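Local coordinates for 2-(acetamidomethylene)succinate hydrolase (Mesorhizobium loti, PDB 3KXP), which catalyses the last step of vitamin B6 degradation, hydrolysing (E)-2-(acetamidomethylene)succinate to succinic semialdehyde, acetate, ammonia and carbon dioxide, at residues V163-F167 against H294-E298; S79-V83 against I214-G219; L70-G76 against H135-H141; V159-V163 against I308-I312; L176-E180 against A240-R244. All blocks are in the same frame, centred on the assembly; numbering follows the deposited sequence.

Contact 1: residues V163-F167 against H294-E298; sequences VAIDF and HYVNE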
# COMPACT_ATOMS: atom_id res chain seq x y z
N VAL A 163 2.87 -2.49 9.62
CA VAL A 163 1.70 -1.66 9.40
C VAL A 163 1.85 -0.62 10.51
O VAL A 163 1.51 -0.87 11.66
CB VAL A 163 0.38 -2.43 9.61
CG1 VAL A 163 -0.78 -1.47 9.56
CG2 VAL A 163 0.22 -3.51 8.54
N ALA A 164 2.41 0.54 10.14
CA ALA A 164 2.64 1.64 11.08
C ALA A 164 1.43 2.57 11.19
O ALA A 164 1.27 3.50 10.40
CB ALA A 164 3.87 2.43 10.63
N ILE A 165 0.60 2.34 12.20
CA ILE A 165 -0.60 3.14 12.41
C ILE A 165 -0.40 4.42 13.23
O ILE A 165 -0.24 4.36 14.45
CB ILE A 165 -1.71 2.32 13.09
CG1 ILE A 165 -2.02 1.06 12.26
CG2 ILE A 165 -2.96 3.18 13.27
CD1 ILE A 165 -3.13 0.19 12.85
N ASP A 166 -0.41 5.55 12.54
CA ASP A 166 -0.31 6.88 13.13
C ASP A 166 0.94 7.32 13.90
O ASP A 166 0.84 7.78 15.04
CB ASP A 166 -1.54 7.16 14.00
CG ASP A 166 -2.14 8.53 13.73
OD1 ASP A 166 -2.60 8.75 12.58
OD2 ASP A 166 -2.15 9.39 14.63
N PHE A 167 2.10 7.18 13.27
CA PHE A 167 3.35 7.64 13.86
C PHE A 167 4.45 7.62 12.83
O PHE A 167 4.99 6.57 12.48
CB PHE A 167 3.77 6.80 15.07
CG PHE A 167 4.71 7.54 16.00
CD1 PHE A 167 6.01 7.82 15.60
CD2 PHE A 167 4.27 8.02 17.22
CE1 PHE A 167 6.86 8.59 16.41
CE2 PHE A 167 5.10 8.79 18.04
CZ PHE A 167 6.40 9.08 17.63
N HIS A 294 -6.32 10.24 15.87
CA HIS A 294 -5.13 9.47 16.17
C HIS A 294 -5.39 7.98 16.42
O HIS A 294 -4.56 7.13 16.08
CB HIS A 294 -4.41 10.09 17.37
CG HIS A 294 -3.26 9.29 17.89
ND1 HIS A 294 -2.18 8.93 17.10
CD2 HIS A 294 -2.99 8.81 19.13
CE1 HIS A 294 -1.30 8.27 17.83
NE2 HIS A 294 -1.77 8.18 19.07
N TYR A 295 -6.55 7.68 17.01
CA TYR A 295 -6.91 6.30 17.36
C TYR A 295 -7.60 5.53 16.23
O TYR A 295 -8.72 5.04 16.37
CB TYR A 295 -7.78 6.35 18.61
CG TYR A 295 -7.12 7.19 19.67
CD1 TYR A 295 -6.07 6.69 20.44
CD2 TYR A 295 -7.45 8.54 19.81
CE1 TYR A 295 -5.35 7.51 21.31
CE2 TYR A 295 -6.73 9.38 20.68
CZ TYR A 295 -5.68 8.85 21.42
OH TYR A 295 -4.96 9.66 22.26
N VAL A 296 -6.89 5.41 15.12
CA VAL A 296 -7.40 4.75 13.92
C VAL A 296 -8.02 3.36 14.07
O VAL A 296 -9.18 3.16 13.71
CB VAL A 296 -6.30 4.66 12.85
CG1 VAL A 296 -6.92 4.22 11.52
CG2 VAL A 296 -5.60 6.02 12.72
N ASN A 297 -7.26 2.40 14.59
CA ASN A 297 -7.78 1.05 14.71
C ASN A 297 -9.02 0.93 15.60
O ASN A 297 -9.92 0.12 15.33
CB ASN A 297 -6.67 0.08 15.16
CG ASN A 297 -6.02 0.49 16.47
OD1 ASN A 297 -6.06 -0.26 17.46
ND2 ASN A 297 -5.40 1.67 16.50
N GLU A 298 -9.11 1.76 16.64
CA GLU A 298 -10.27 1.69 17.52
C GLU A 298 -11.47 2.46 16.96
O GLU A 298 -12.62 2.02 17.09
CB GLU A 298 -9.90 2.20 18.92
CG GLU A 298 -9.11 1.20 19.75
CD GLU A 298 -8.40 1.81 20.95
OE1 GLU A 298 -7.37 2.49 20.76
OE2 GLU A 298 -8.87 1.61 22.09
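Asp-166 and His-294 face each other across a short gap, and their side-chain torsions set up the one hydrogen bond between the segments. The chi1 of Asp-166, at -133°, lies between the usual wells, and its backbone has positive phi and psi (63°/53°) just past the end of strand 159-165. The carboxylate thereby reaches the imidazole, and His-294 ND1 donates to Asp-166 OD2 over 2.5 Å, nearly linearly and in the plane of the ring. His-294 uses a t rotamer that brings its ring up to the aspartate although its CA-CB bond points sideways. The second oxygen, Asp-166 OD1, is held by the backbone N of Gly-263, while Ser-266 OG is a further partner of OD2, so the carboxylate is firmly oriented. Next to this pair, Ile-165 CG2 lies 3.7 Å from Val-296 CB, and Ile-165 CD1 lies 4.2 Å from Asn-297 CB on the first turn of the helix. The His-294 ring also touches Ser-142, the inferred nucleophile. With Asp-166 and His-294 likewise inferred as active-site residues, the arrangement is consistent with the acid-histidine part of a Ser-His-Asp catalytic triad of an alpha/beta hydrolase, with the acid just after strand 159-165, the neighbour of the nucleophile strand.

Contact 2: residues S79-V83 against I214-G219; sequences SNSAV and IRAESG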
# COMPACT_ATOMS: atom_id res chain seq x y z
N SER A 79 -1.50 2.50 26.95
CA SER A 79 -2.49 1.48 26.58
C SER A 79 -1.95 0.08 26.91
O SER A 79 -0.97 -0.06 27.65
CB SER A 79 -2.80 1.62 25.08
OG SER A 79 -3.89 0.82 24.68
N ASN A 80 -2.58 -0.96 26.36
CA ASN A 80 -2.15 -2.34 26.59
C ASN A 80 -2.72 -3.29 25.51
O ASN A 80 -3.65 -2.95 24.80
CB ASN A 80 -2.57 -2.80 28.00
CG ASN A 80 -4.02 -3.20 28.08
OD1 ASN A 80 -4.37 -4.35 27.84
ND2 ASN A 80 -4.89 -2.25 28.42
N SER A 81 -2.14 -4.48 25.43
CA SER A 81 -2.51 -5.50 24.43
C SER A 81 -3.98 -5.80 24.15
O SER A 81 -4.32 -6.15 23.02
CB SER A 81 -1.80 -6.82 24.76
OG SER A 81 -2.23 -7.34 26.00
N ALA A 82 -4.85 -5.67 25.14
CA ALA A 82 -6.26 -6.00 24.94
C ALA A 82 -7.01 -5.21 23.86
O ALA A 82 -7.95 -5.73 23.26
CB ALA A 82 -7.02 -5.87 26.26
N VAL A 83 -6.61 -3.97 23.61
CA VAL A 83 -7.30 -3.17 22.61
C VAL A 83 -7.29 -3.80 21.22
O VAL A 83 -8.06 -3.41 20.34
CB VAL A 83 -6.70 -1.75 22.51
CG1 VAL A 83 -6.64 -1.12 23.90
CG2 VAL A 83 -5.30 -1.80 21.88
N ILE A 214 -13.19 -1.89 26.81
CA ILE A 214 -12.06 -2.82 26.72
C ILE A 214 -10.82 -2.25 27.43
O ILE A 214 -10.15 -2.96 28.17
CB ILE A 214 -11.71 -3.17 25.25
CG1 ILE A 214 -12.77 -4.12 24.69
CG2 ILE A 214 -10.32 -3.82 25.17
CD1 ILE A 214 -12.62 -4.42 23.21
N ARG A 215 -10.53 -0.97 27.22
CA ARG A 215 -9.39 -0.33 27.87
C ARG A 215 -9.64 -0.29 29.38
O ARG A 215 -8.74 -0.57 30.18
CB ARG A 215 -9.21 1.11 27.37
CG ARG A 215 -8.56 1.25 26.00
CD ARG A 215 -8.62 2.70 25.56
NE ARG A 215 -7.92 2.95 24.31
CZ ARG A 215 -6.73 3.54 24.24
NH1 ARG A 215 -6.11 3.94 25.34
NH2 ARG A 215 -6.16 3.74 23.05
N ALA A 216 -10.85 0.07 29.76
CA ALA A 216 -11.23 0.15 31.16
C ALA A 216 -11.01 -1.16 31.94
O ALA A 216 -10.49 -1.15 33.05
CB ALA A 216 -12.69 0.59 31.28
N GLU A 217 -11.42 -2.27 31.34
CA GLU A 217 -11.28 -3.56 32.00
C GLU A 217 -9.88 -4.14 31.95
O GLU A 217 -9.52 -4.93 32.81
CB GLU A 217 -12.23 -4.59 31.39
CG GLU A 217 -13.68 -4.16 31.32
CD GLU A 217 -14.59 -5.26 30.80
OE1 GLU A 217 -14.16 -6.00 29.88
OE2 GLU A 217 -15.73 -5.38 31.30
N SER A 218 -9.08 -3.74 30.97
CA SER A 218 -7.76 -4.32 30.82
C SER A 218 -6.56 -3.54 31.33
O SER A 218 -5.56 -4.13 31.71
CB SER A 218 -7.51 -4.67 29.36
OG SER A 218 -7.49 -3.49 28.56
N GLY A 219 -6.64 -2.21 31.34
CA GLY A 219 -5.50 -1.44 31.78
C GLY A 219 -5.52 -0.90 33.20
O GLY A 219 -4.63 -0.15 33.59
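This is a partly buried loop-to-helix contact of mixed polar and apolar character, in which an Asx turn in the loop after strand 70-74 of the alpha/beta hydrolase fold docks against the C-terminal end of helix 209-218. In the turn, Asn-80 OD1 accepts from the backbone N of Ala-82 at 3.0 Å, which fixes the side-chain amide and leaves its nitrogen directed at the helix. Ala-82 and Val-83 lie on the 3-10 segment 81-83, which overlaps the turn. Ala-82 points its CB at the helix, 4.0 Å from CG2 of Ile-214 and 3.3 Å from OG of Ser-218, and so touches both side chains, one helical turn apart. On the neighbouring flank, Val-83 CG1 rests 3.7 Å from CG of Arg-215 and lies over one face of the guanidinium. The charged end of Arg-215 is directed elsewhere: it forms a salt bridge with Glu-298 and a cation-pi interaction with Tyr-204, tying helix 209-218 to the short helix after His-294, the inferred active-site histidine. The polar link between loop and helix runs through Ser-218, whose OG donates to the backbone O of Ile-214 at 2.7 Å and accepts from Asn-80 ND2 at 2.9 Å.

Contact 3: residues L70-G76 against H135-H141; sequences LMLFFHG and HAILVGH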
# COMPACT_ATOMS: atom_id res chain seq x y z
N LEU A 70 3.30 -15.59 11.82
CA LEU A 70 3.24 -14.74 12.99
C LEU A 70 2.93 -13.27 12.71
O LEU A 70 3.51 -12.66 11.81
CB LEU A 70 4.55 -14.84 13.76
CG LEU A 70 4.61 -14.06 15.08
CD1 LEU A 70 3.58 -14.62 16.05
CD2 LEU A 70 6.02 -14.15 15.66
N MSE A 71 2.00 -12.72 13.48
CA MSE A 71 1.62 -11.32 13.36
C MSE A 71 1.53 -10.72 14.76
O MSE A 71 0.64 -11.08 15.54
CB MSE A 71 0.28 -11.20 12.65
CG MSE A 71 -0.06 -9.79 12.25
SE MSE A 71 -1.67 -9.71 11.18
CE MSE A 71 -0.93 -10.29 9.49
N LEU A 72 2.44 -9.81 15.08
CA LEU A 72 2.49 -9.18 16.40
C LEU A 72 1.86 -7.79 16.43
O LEU A 72 2.05 -7.00 15.51
CB LEU A 72 3.95 -9.10 16.86
CG LEU A 72 4.68 -10.45 16.87
CD1 LEU A 72 6.14 -10.26 17.22
CD2 LEU A 72 4.00 -11.38 17.87
N PHE A 73 1.12 -7.50 17.50
CA PHE A 73 0.46 -6.20 17.64
C PHE A 73 0.99 -5.41 18.85
O PHE A 73 1.03 -5.92 19.97
CB PHE A 73 -1.04 -6.39 17.80
CG PHE A 73 -1.71 -7.05 16.62
CD1 PHE A 73 -1.52 -8.41 16.36
CD2 PHE A 73 -2.59 -6.34 15.82
CE1 PHE A 73 -2.21 -9.04 15.32
CE2 PHE A 73 -3.28 -6.97 14.78
CZ PHE A 73 -3.09 -8.31 14.53
N PHE A 74 1.37 -4.16 18.61
CA PHE A 74 1.91 -3.30 19.67
C PHE A 74 1.11 -2.01 19.88
O PHE A 74 1.02 -1.17 18.98
CB PHE A 74 3.37 -2.96 19.36
CG PHE A 74 4.22 -4.17 19.09
CD1 PHE A 74 4.19 -4.80 17.85
CD2 PHE A 74 5.03 -4.69 20.09
CE1 PHE A 74 4.96 -5.93 17.61
CE2 PHE A 74 5.81 -5.83 19.86
CZ PHE A 74 5.77 -6.45 18.61
N HIS A 75 0.55 -1.87 21.08
CA HIS A 75 -0.28 -0.74 21.49
C HIS A 75 0.43 0.62 21.62
O HIS A 75 1.65 0.71 21.53
CB HIS A 75 -0.93 -1.08 22.83
CG HIS A 75 0.07 -1.24 23.94
ND1 HIS A 75 0.69 -0.17 24.54
CD2 HIS A 75 0.65 -2.35 24.46
CE1 HIS A 75 1.61 -0.60 25.38
NE2 HIS A 75 1.61 -1.92 25.36
N GLY A 76 -0.35 1.67 21.85
CA GLY A 76 0.21 3.00 22.02
C GLY A 76 0.56 3.26 23.48
O GLY A 76 0.29 2.41 24.34
N HIS A 135 9.69 -15.12 10.84
CA HIS A 135 9.64 -13.66 10.83
C HIS A 135 8.22 -13.18 11.07
O HIS A 135 7.25 -13.86 10.73
CB HIS A 135 10.19 -13.12 9.50
CG HIS A 135 9.44 -13.59 8.29
ND1 HIS A 135 9.67 -13.08 7.03
CD2 HIS A 135 8.45 -14.50 8.15
CE1 HIS A 135 8.85 -13.65 6.17
NE2 HIS A 135 8.09 -14.51 6.82
N ALA A 136 8.08 -12.01 11.67
CA ALA A 136 6.76 -11.51 12.00
C ALA A 136 6.31 -10.25 11.28
O ALA A 136 7.12 -9.40 10.90
CB ALA A 136 6.65 -11.28 13.51
N ILE A 137 5.00 -10.17 11.09
CA ILE A 137 4.37 -9.00 10.50
C ILE A 137 4.06 -8.16 11.73
O ILE A 137 3.38 -8.62 12.65
CB ILE A 137 3.06 -9.38 9.78
CG1 ILE A 137 3.39 -10.28 8.57
CG2 ILE A 137 2.31 -8.12 9.35
CD1 ILE A 137 2.17 -10.86 7.90
N LEU A 138 4.58 -6.94 11.75
CA LEU A 138 4.36 -6.03 12.87
C LEU A 138 3.25 -4.98 12.63
O LEU A 138 3.32 -4.19 11.69
CB LEU A 138 5.67 -5.32 13.21
CG LEU A 138 6.74 -6.02 14.06
CD1 LEU A 138 6.84 -7.49 13.73
CD2 LEU A 138 8.08 -5.32 13.83
N VAL A 139 2.22 -5.01 13.48
CA VAL A 139 1.10 -4.08 13.42
C VAL A 139 1.18 -3.20 14.66
O VAL A 139 0.84 -3.63 15.76
CB VAL A 139 -0.24 -4.81 13.45
CG1 VAL A 139 -1.39 -3.81 13.48
CG2 VAL A 139 -0.36 -5.73 12.25
N GLY A 140 1.64 -1.96 14.50
CA GLY A 140 1.78 -1.09 15.65
C GLY A 140 1.02 0.22 15.62
O GLY A 140 0.88 0.86 14.57
N HIS A 141 0.53 0.63 16.78
CA HIS A 141 -0.21 1.88 16.88
C HIS A 141 0.59 2.89 17.67
O HIS A 141 0.93 2.64 18.83
CB HIS A 141 -1.55 1.68 17.57
CG HIS A 141 -2.32 2.95 17.74
ND1 HIS A 141 -3.17 3.17 18.80
CD2 HIS A 141 -2.36 4.07 16.98
CE1 HIS A 141 -3.69 4.38 18.70
NE2 HIS A 141 -3.22 4.95 17.60
O HOH W 1 5.92 -16.42 10.75
O HOH W 2 5.02 -13.49 9.48
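Five backbone hydrogen bonds zip strands 70-74 and 136-141 together as parallel neighbours in the central sheet of the alpha/beta hydrolase fold. Ile-137 N donates to Leu-70 O (3.0 Å), Leu-72 N to Ile-137 O (2.9 Å), Val-139 N to Leu-72 O (2.8 Å), Phe-74 N to Val-139 O (2.9 Å) and His-141 N to Phe-74 O (2.9 Å). CA-H...O contacts reinforce them, the shortest from Phe-73 CA to Val-139 O at 3.2 Å. At the N-terminal end two waters span Leu-70 and His-135 O, one binding Leu-70 N and the other Leu-70 O. The strand axes run 4.5 Å apart at 24°, the twist of such a sheet. On one face Leu-70, Leu-72 and Phe-74 pack with Ala-136 and Leu-138 beneath helix 117-131; on the other, selenomethionine Met-71 and Phe-73 meet Ile-137 and Val-139. The pairing runs right up to the probable nucleophile elbow, since Gly-140, paired with Phe-74, and His-141 lead directly into Ser-142; His-141 NE2 is hydrogen-bonded to the backbone O of His-294. Just past strand 70-74, His-75 bends along its own chain, ND1 donating to the O of the following residue, Gly-76, at 2.6 Å.

Contact 4: residues V159-V163 against I308-I312; sequences VRSVV and ITNFI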
# COMPACT_ATOMS: atom_id res chain seq x y z
N VAL A 159 11.63 -9.46 10.63
CA VAL A 159 10.33 -8.92 10.29
C VAL A 159 10.00 -8.90 8.81
O VAL A 159 10.76 -8.42 7.97
CB VAL A 159 10.15 -7.50 10.91
CG1 VAL A 159 11.49 -6.82 11.03
CG2 VAL A 159 9.19 -6.66 10.08
N ARG A 160 8.82 -9.44 8.51
CA ARG A 160 8.30 -9.55 7.16
C ARG A 160 7.76 -8.22 6.62
O ARG A 160 8.06 -7.83 5.50
CB ARG A 160 7.19 -10.61 7.17
CG ARG A 160 6.36 -10.69 5.91
CD ARG A 160 5.33 -11.81 6.03
NE ARG A 160 4.16 -11.56 5.20
CZ ARG A 160 3.14 -12.41 5.07
NH1 ARG A 160 3.14 -13.58 5.70
NH2 ARG A 160 2.11 -12.08 4.29
N SER A 161 6.98 -7.53 7.44
CA SER A 161 6.39 -6.26 7.05
C SER A 161 5.80 -5.53 8.24
O SER A 161 5.54 -6.14 9.29
CB SER A 161 5.29 -6.50 6.01
OG SER A 161 4.35 -7.44 6.50
N VAL A 162 5.58 -4.24 8.08
CA VAL A 162 5.03 -3.42 9.15
C VAL A 162 3.83 -2.60 8.72
O VAL A 162 3.78 -2.08 7.61
CB VAL A 162 6.07 -2.43 9.68
CG1 VAL A 162 5.46 -1.58 10.79
CG2 VAL A 162 7.30 -3.17 10.17
N VAL A 163 2.87 -2.49 9.62
CA VAL A 163 1.70 -1.66 9.40
C VAL A 163 1.85 -0.62 10.51
O VAL A 163 1.51 -0.87 11.66
CB VAL A 163 0.38 -2.43 9.61
CG1 VAL A 163 -0.78 -1.47 9.56
CG2 VAL A 163 0.22 -3.51 8.54
N ILE A 308 -5.32 -3.50 6.11
CA ILE A 308 -4.32 -4.50 6.46
C ILE A 308 -4.38 -5.70 5.52
O ILE A 308 -3.35 -6.20 5.07
CB ILE A 308 -4.48 -4.97 7.92
CG1 ILE A 308 -4.16 -3.83 8.87
CG2 ILE A 308 -3.57 -6.16 8.18
CD1 ILE A 308 -4.42 -4.14 10.33
N THR A 309 -5.59 -6.16 5.22
CA THR A 309 -5.74 -7.30 4.33
C THR A 309 -5.35 -6.92 2.90
O THR A 309 -4.84 -7.76 2.17
CB THR A 309 -7.19 -7.86 4.34
OG1 THR A 309 -8.12 -6.83 4.00
CG2 THR A 309 -7.54 -8.39 5.74
N ASN A 310 -5.56 -5.67 2.50
CA ASN A 310 -5.15 -5.27 1.15
C ASN A 310 -3.63 -5.31 1.07
O ASN A 310 -3.05 -5.71 0.06
CB ASN A 310 -5.62 -3.85 0.82
CG ASN A 310 -7.10 -3.78 0.48
OD1 ASN A 310 -7.68 -4.74 -0.04
ND2 ASN A 310 -7.71 -2.63 0.76
N PHE A 311 -2.99 -4.91 2.17
CA PHE A 311 -1.54 -4.85 2.28
C PHE A 311 -0.85 -6.21 2.21
O PHE A 311 -0.11 -6.49 1.27
CB PHE A 311 -1.14 -4.16 3.59
CG PHE A 311 0.33 -3.86 3.70
CD1 PHE A 311 1.00 -4.10 4.89
CD2 PHE A 311 1.03 -3.31 2.64
CE1 PHE A 311 2.35 -3.79 5.03
CE2 PHE A 311 2.37 -2.99 2.75
CZ PHE A 311 3.04 -3.23 3.95
N ILE A 312 -1.11 -7.04 3.21
CA ILE A 312 -0.48 -8.36 3.29
C ILE A 312 -0.94 -9.42 2.27
O ILE A 312 -0.19 -10.35 1.98
CB ILE A 312 -0.62 -8.94 4.72
CG1 ILE A 312 -2.10 -9.03 5.10
CG2 ILE A 312 0.12 -8.04 5.72
CD1 ILE A 312 -2.35 -9.56 6.48
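Apolar packing carries most of this contact. Val-163 and Phe-311 approach most closely through CG2 and CD1 at 3.8 Å, while Val-163 CG1 reaches CG1 of Ile-308 at 4.2 Å, one helical turn earlier. The Phe-311 ring reaches the strand at a slant: its CE1 lies 4.1 Å from CB of Ser-161 and 3.4 Å from the carbonyl O of Val-162. Strand 161-163 and helix segment 308-312 run nearly antiparallel (162°), their axes 10.1 Å apart at closest approach, as helix 301-313 covers one face of the central sheet of the alpha/beta hydrolase fold. Val-162 points away from it, to helix 143-154 on the other face, so strand 159-165 is sandwiched between helices. Polar groups contribute little directly. Ser-161 OG is buried 4.3 Å from CG2 of Ile-312 and has no hydrogen-bonding partner in the model. The guanidinium of Arg-160 passes near the helix end, NH2 lying 3.7 Å from Ile-312 O, but it bonds instead to the backbone O of Ala-314 of the second subunit, whose Asp-283 also accepts from Asn-310 ND2.

Contact 5: residues L176-E180 against A240-R244; sequences LDALE and ARGLR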
# COMPACT_ATOMS: atom_id res chain seq x y z
N LEU A 176 3.72 16.72 20.23
CA LEU A 176 4.38 15.91 21.24
C LEU A 176 4.26 16.58 22.61
O LEU A 176 4.23 15.89 23.63
CB LEU A 176 5.85 15.68 20.87
CG LEU A 176 6.00 14.66 19.72
CD1 LEU A 176 7.41 14.68 19.14
CD2 LEU A 176 5.63 13.28 20.24
N ASP A 177 4.18 17.91 22.63
CA ASP A 177 4.02 18.62 23.90
C ASP A 177 2.68 18.18 24.49
O ASP A 177 2.57 17.93 25.68
CB ASP A 177 3.98 20.15 23.71
CG ASP A 177 5.33 20.73 23.33
OD1 ASP A 177 6.35 20.08 23.61
OD2 ASP A 177 5.38 21.84 22.76
N ALA A 178 1.67 18.09 23.63
CA ALA A 178 0.33 17.70 24.05
C ALA A 178 0.29 16.28 24.59
O ALA A 178 -0.35 16.02 25.61
CB ALA A 178 -0.64 17.84 22.89
N LEU A 179 0.95 15.37 23.89
CA LEU A 179 0.97 13.97 24.30
C LEU A 179 1.67 13.84 25.65
O LEU A 179 1.19 13.14 26.55
CB LEU A 179 1.70 13.12 23.25
CG LEU A 179 1.65 11.60 23.37
CD1 LEU A 179 2.11 10.98 22.06
CD2 LEU A 179 2.52 11.13 24.52
N GLU A 180 2.78 14.54 25.79
CA GLU A 180 3.55 14.52 27.01
C GLU A 180 2.82 15.13 28.22
O GLU A 180 2.92 14.61 29.34
CB GLU A 180 4.88 15.24 26.78
CG GLU A 180 5.94 14.94 27.79
CD GLU A 180 7.30 15.39 27.32
OE1 GLU A 180 7.47 16.61 27.09
OE2 GLU A 180 8.20 14.53 27.16
N ALA A 240 7.26 8.92 26.98
CA ALA A 240 6.79 10.13 26.32
C ALA A 240 7.95 10.96 25.77
O ALA A 240 7.96 11.30 24.59
CB ALA A 240 5.95 10.97 27.29
N ARG A 241 8.94 11.30 26.60
CA ARG A 241 10.04 12.08 26.06
C ARG A 241 10.92 11.30 25.09
O ARG A 241 11.63 11.88 24.30
CB ARG A 241 10.90 12.73 27.17
CG ARG A 241 11.17 11.92 28.41
CD ARG A 241 10.97 12.82 29.63
NE ARG A 241 9.55 12.97 29.95
CZ ARG A 241 9.03 13.96 30.67
NH1 ARG A 241 7.73 13.99 30.91
NH2 ARG A 241 9.81 14.93 31.13
N GLY A 242 10.85 9.98 25.15
CA GLY A 242 11.63 9.18 24.22
C GLY A 242 11.00 9.26 22.84
O GLY A 242 11.67 9.04 21.83
N LEU A 243 9.71 9.60 22.79
CA LEU A 243 8.98 9.70 21.53
C LEU A 243 9.39 10.91 20.70
O LEU A 243 9.04 11.00 19.53
CB LEU A 243 7.47 9.75 21.80
CG LEU A 243 6.84 8.45 22.31
CD1 LEU A 243 5.36 8.66 22.58
CD2 LEU A 243 7.04 7.36 21.28
N ARG A 244 10.15 11.82 21.30
CA ARG A 244 10.62 13.02 20.61
C ARG A 244 11.84 12.78 19.74
O ARG A 244 12.21 13.64 18.94
CB ARG A 244 10.97 14.10 21.63
CG ARG A 244 9.79 14.73 22.35
CD ARG A 244 10.29 15.75 23.36
NE ARG A 244 9.44 16.93 23.41
CZ ARG A 244 8.24 16.97 23.98
NH1 ARG A 244 7.74 15.89 24.56
NH2 ARG A 244 7.54 18.09 23.96
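Leu-176 and Leu-179, one turn apart on helix 173-182, form the apolar centre of this packing against the last part of helix 233-242 and the residues that follow, in the helical insertion between strands 159-165 and 258-263, where alpha/beta hydrolases commonly carry their cap. Leu-179 CD1 meets CD1 of Leu-243 at 4.0 Å and its CD2 lies 4.4 Å from CB of Ala-240; Leu-176 CD2 is 4.3 Å from CB of Leu-243. This cluster borders the chloride site: Leu-179 and Ala-240 touch Ile-77, and Leu-243 touches Leu-143, both chloride-binding residues. Further out, the aliphatic part of Arg-244 extends the apolar surface, its CG 4.0 Å from CD1 of Leu-176, and the CB of Leu-176 sits over one face of its guanidinium. At the outer edge Asp-177, Glu-180, Arg-241 and Arg-244 form a salt-bridge network. Arg-244 is paired with both Asp-177 and Glu-180, though these groups are modelled too close together for their positions to be exact. Arg-241 NE gives its hydrogen bond to the backbone O of Ala-237, and its link to Glu-180 is purely electrostatic, with OE2 of Glu-180 over the guanidinium face, 3.5 Å from NE of Arg-241.

Overall arrangement
Contacts 1, 3 and 4 share the central sheet, where strands 70-74, 136-141 and 159-165 lie side by side. Contacts 3 and 4 are closest, with centres about 9 Å apart; contacts 1 and 4 both use strand 159-165 and share Val-163, contact 1 at the end bearing the inferred acid, contact 4 on the side of the dimer partner. Contact 3 closes along the chain before contacts 1, 4 and 5 open, and contact 5 is nested within the loops closed by 1 and 4. Contact 1, with the inferred Asp-His pair, touches contact 2 through the Arg-215 to Glu-298 salt bridge and contact 5 through Phe-167 and Leu-243. Contacts 4 and 5, about 27 Å apart between centres, lie on opposite sides of the chain's centre.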